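Side-chain contacts in ankyrin repeat and SAM domain-containing protein 4B (Mus musculus, PDB 5F3X), which probably acts as a scaffold, joining partner proteins through its ankyrin repeats, its SAM domain and a C-terminal PDZ-binding motif: residues Cys41-Glu44 with Asp45-Ile49; Gln32-Leu35 with Glu36-Leu39. All coordinates share one frame; numbering follows the deposited sequence.

Interaction 1. Residues Cys41-Glu44 with Asp45-Ile49; sequences CSDE and DLQNI
A capping box between S42 and D45 starts the short helix 43-48 of the SAM domain. The hydroxyl of S42 sits between its own backbone N and carbonyl carbon (chi1 68°), which turns OG back to accept from the backbone N of D45 at 2.9 Å, a nearly straight bond of 168°. D45 answers in the other direction: its OD2 takes the backbone N of S42 at 2.9 Å through the anti lone pair. The S42 hydroxyl also reaches D45 OD2, weakly, at 3.1 Å, leaving that one oxygen with two donors. With an alanine at D45 the carboxylate is gone, and the backbone N of S42 would probably lose its partner, leaving the cap one-sided. C41 CB lies 4.2 Å from L46 CD2, a light apolar touch. In the first turn, D43 OD2 receives a weak bond from Q47 NE2 at 3.2 Å, with carboxylate and amide planes 50° apart; the stronger hold on D43 is a salt bridge from its OD1 to R56 of helix 53-71. L46 packs on R56 and L60. This is a classic N-terminal capping box, here on a helix laid against the long C-terminal helix of the SAM fold.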
loop_
_atom_site.group_PDB
_atom_site.type_symbol
_atom_site.label_atom_id
_atom_site.label_comp_id
_atom_site.label_asym_id
_atom_site.label_seq_id
_atom_site.Cartn_x
_atom_site.Cartn_y
_atom_site.Cartn_z
ATOM N N CYS B 41 14.264 1.379 24.832
ATOM C CA CYS B 41 15.649 1.122 25.206
ATOM C C CYS B 41 16.532 2.347 25.000
ATOM O O CYS B 41 16.405 3.085 24.007
ATOM C CB CYS B 41 16.215 -0.059 24.415
ATOM S SG CYS B 41 15.641 -1.636 25.045
ATOM N N SER B 42 17.432 2.548 25.944
ATOM C CA SER B 42 18.410 3.609 25.836
ATOM C C SER B 42 19.736 3.045 25.358
ATOM O O SER B 42 19.960 1.826 25.342
ATOM C CB SER B 42 18.613 4.271 27.191
ATOM O OG SER B 42 19.243 3.318 28.027
ATOM N N ASP B 43 20.666 3.963 25.074
ATOM C CA ASP B 43 22.033 3.526 24.861
ATOM C C ASP B 43 22.512 2.655 26.020
ATOM O O ASP B 43 23.163 1.619 25.799
ATOM C CB ASP B 43 22.948 4.731 24.659
ATOM C CG ASP B 43 24.355 4.320 24.278
ATOM O OD1 ASP B 43 24.567 3.981 23.097
ATOM O OD2 ASP B 43 25.242 4.305 25.155
ATOM N N GLU B 44 22.176 3.027 27.270
ATOM C CA GLU B 44 22.705 2.213 28.361
ATOM C C GLU B 44 21.974 0.874 28.479
ATOM O O GLU B 44 22.599 -0.135 28.821
ATOM C CB GLU B 44 22.675 2.956 29.699
ATOM C CG GLU B 44 23.289 2.097 30.834
ATOM C CD GLU B 44 23.186 2.746 32.223
ATOM O OE1 GLU B 44 22.357 3.676 32.393
ATOM O OE2 GLU B 44 23.918 2.314 33.151
ATOM N N ASP B 45 20.678 0.831 28.165
ATOM C CA ASP B 45 19.984 -0.453 28.093
ATOM C C ASP B 45 20.691 -1.405 27.130
ATOM O O ASP B 45 20.899 -2.585 27.441
ATOM C CB ASP B 45 18.534 -0.234 27.665
ATOM C CG ASP B 45 17.667 0.304 28.786
ATOM O OD1 ASP B 45 17.695 -0.272 29.896
ATOM O OD2 ASP B 45 16.969 1.317 28.561
ATOM N N LEU B 46 21.089 -0.897 25.954
ATOM C CA LEU B 46 21.698 -1.763 24.954
ATOM C C LEU B 46 23.141 -2.109 25.295
ATOM O O LEU B 46 23.650 -3.145 24.843
ATOM C CB LEU B 46 21.618 -1.118 23.570
ATOM C CG LEU B 46 20.192 -0.874 23.061
ATOM C CD1 LEU B 46 20.191 -0.026 21.810
ATOM C CD2 LEU B 46 19.434 -2.199 22.879
ATOM N N GLN B 47 23.826 -1.244 26.054
ATOM C CA GLN B 47 25.117 -1.622 26.621
ATOM C C GLN B 47 24.968 -2.753 27.624
ATOM O O GLN B 47 25.888 -3.559 27.789
ATOM C CB GLN B 47 25.768 -0.439 27.321
ATOM C CG GLN B 47 26.720 0.385 26.502
ATOM C CD GLN B 47 27.360 1.484 27.340
ATOM O OE1 GLN B 47 28.475 1.326 27.826
ATOM N NE2 GLN B 47 26.648 2.591 27.524
ATOM N N ASN B 48 23.833 -2.822 28.319
ATOM C CA ASN B 48 23.677 -3.860 29.329
ATOM C C ASN B 48 23.611 -5.249 28.701
ATOM O O ASN B 48 24.082 -6.220 29.305
ATOM C CB ASN B 48 22.455 -3.565 30.197
ATOM C CG ASN B 48 22.735 -2.485 31.239
ATOM O OD1 ASN B 48 23.886 -2.260 31.619
ATOM N ND2 ASN B 48 21.684 -1.821 31.712
ATOM N N ILE B 49 23.080 -5.364 27.488
ATOM C CA ILE B 49 23.032 -6.651 26.805
ATOM C C ILE B 49 24.240 -6.810 25.897
ATOM O O ILE B 49 24.223 -7.634 24.978
ATOM C CB ILE B 49 21.708 -6.871 26.052
ATOM C CG1 ILE B 49 21.431 -5.743 25.055
ATOM C CG2 ILE B 49 20.570 -7.045 27.071
ATOM C CD1 ILE B 49 20.267 -6.014 24.135
#

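Interaction 2. Residues Gln32-Leu35 with Glu36-Leu39; sequences QIDL and EALL
The backbone runs extended through I33 and D34, then turns into helix 35-39, where L38 N bonds to D34 O at 2.9 Å and L39 N to L35 O at 3.2 Å. D34 is the N-cap. With CG held between its own N and carbonyl carbon (chi1 46°), its carboxylate folds over the first turn, and OD1 accepts from A37 N at 2.8 Å. The donor comes in on the anti side of that oxygen, 31° out of the carboxylate plane. E36 runs alongside D34 in the same direction, the two carboxylates turned 20° from each other; D34 OD2 and E36 OE2 stand 4.6 Å apart, a like-charge approach that the helix N-terminus and the A37 amide probably offset for D34. The start of the helix also has an apolar side: I33 CG2 rests 3.9 Å from L38 CB and 4.0 Å from A37 CB. L35 and L39 approach at a slant, CD2 of the first 4.2 Å from CD1 of the second. Beyond this turn, L38 packs on L12, F15, F28 and I63. The arrangement is an Asp N-cap at the head of a short helix, whose buried L38 faces the interior of the five-helix SAM bundle.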
loop_
_atom_site.group_PDB
_atom_site.type_symbol
_atom_site.label_atom_id
_atom_site.label_comp_id
_atom_site.label_asym_id
_atom_site.label_seq_id
_atom_site.Cartn_x
_atom_site.Cartn_y
_atom_site.Cartn_z
ATOM N N GLN B 32 13.604 -11.096 25.561
ATOM C CA GLN B 32 12.161 -10.859 25.422
ATOM C C GLN B 32 11.878 -9.421 25.017
ATOM O O GLN B 32 10.979 -8.764 25.535
ATOM C CB GLN B 32 11.403 -11.249 26.693
ATOM C CG GLN B 32 11.311 -12.760 26.851
ATOM C CD GLN B 32 10.644 -13.184 28.143
ATOM O OE1 GLN B 32 9.656 -12.584 28.583
ATOM N NE2 GLN B 32 11.177 -14.240 28.759
ATOM N N ILE B 33 12.628 -8.958 24.031
ATOM C CA ILE B 33 12.522 -7.596 23.529
ATOM C C ILE B 33 11.717 -7.644 22.238
ATOM O O ILE B 33 12.250 -7.976 21.175
ATOM C CB ILE B 33 13.908 -7.003 23.282
ATOM C CG1 ILE B 33 14.738 -7.091 24.565
ATOM C CG2 ILE B 33 13.798 -5.578 22.749
ATOM C CD1 ILE B 33 16.147 -6.555 24.412
ATOM N N ASP B 34 10.454 -7.246 22.297
ATOM C CA ASP B 34 9.727 -7.051 21.053
ATOM C C ASP B 34 10.053 -5.652 20.530
ATOM O O ASP B 34 10.853 -4.923 21.126
ATOM C CB ASP B 34 8.231 -7.289 21.254
ATOM C CG ASP B 34 7.676 -6.608 22.504
ATOM O OD1 ASP B 34 8.371 -5.738 23.077
ATOM O OD2 ASP B 34 6.524 -6.932 22.904
ATOM N N LEU B 35 9.472 -5.265 19.390
ATOM C CA LEU B 35 9.750 -3.917 18.904
ATOM C C LEU B 35 9.200 -2.880 19.873
ATOM O O LEU B 35 9.768 -1.790 20.006
ATOM C CB LEU B 35 9.195 -3.729 17.496
ATOM C CG LEU B 35 9.154 -2.356 16.821
ATOM C CD1 LEU B 35 9.041 -2.450 15.296
ATOM C CD2 LEU B 35 7.956 -1.562 17.354
ATOM N N GLU B 36 8.103 -3.205 20.558
ATOM C CA GLU B 36 7.589 -2.327 21.597
ATOM C C GLU B 36 8.670 -2.010 22.617
ATOM O O GLU B 36 8.934 -0.846 22.916
ATOM C CB GLU B 36 6.391 -2.982 22.278
ATOM C CG GLU B 36 6.027 -2.404 23.627
ATOM C CD GLU B 36 4.582 -2.690 24.029
ATOM O OE1 GLU B 36 4.205 -2.386 25.193
ATOM O OE2 GLU B 36 3.813 -3.217 23.180
ATOM N N ALA B 37 9.299 -3.053 23.167
ATOM C CA ALA B 37 10.304 -2.866 24.193
ATOM C C ALA B 37 11.558 -2.220 23.627
ATOM O O ALA B 37 12.217 -1.430 24.322
ATOM C CB ALA B 37 10.644 -4.204 24.846
ATOM N N LEU B 38 11.894 -2.534 22.373
ATOM C CA LEU B 38 13.099 -1.980 21.768
ATOM C C LEU B 38 13.070 -0.455 21.785
ATOM O O LEU B 38 14.065 0.188 22.152
ATOM C CB LEU B 38 13.257 -2.511 20.345
ATOM C CG LEU B 38 14.534 -2.041 19.662
ATOM C CD1 LEU B 38 15.730 -2.386 20.564
ATOM C CD2 LEU B 38 14.660 -2.629 18.246
ATOM N N LEU B 39 11.924 0.145 21.426
ATOM C CA LEU B 39 11.831 1.602 21.401
ATOM C C LEU B 39 11.905 2.216 22.796
ATOM O O LEU B 39 12.169 3.413 22.913
ATOM C CB LEU B 39 10.545 2.061 20.699
ATOM C CG LEU B 39 10.218 1.470 19.311
ATOM C CD1 LEU B 39 9.140 2.263 18.610
ATOM C CD2 LEU B 39 11.445 1.357 18.433
#

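How the interactions relate
Both contacts are helix starts near the surface, one for each of two short helices that follow each other in the chain: interaction 2 opens helix 35-39 and interaction 1 opens helix 43-48. Their centres lie about 12 Å apart, and they touch where I49 CD1 packs on I33 CD1. The 32-39 contact lies nearer the chain centre, about 9 Å against 13 Å between centres, and sends leucines toward three helices. The 41-49 contact is more polar: its cap is reciprocal where that of interaction 2 works in one direction, and outside its own segments D43 is tied to R56 of the long helix. Helix 53-71 is the element both lean on, at different points along its length.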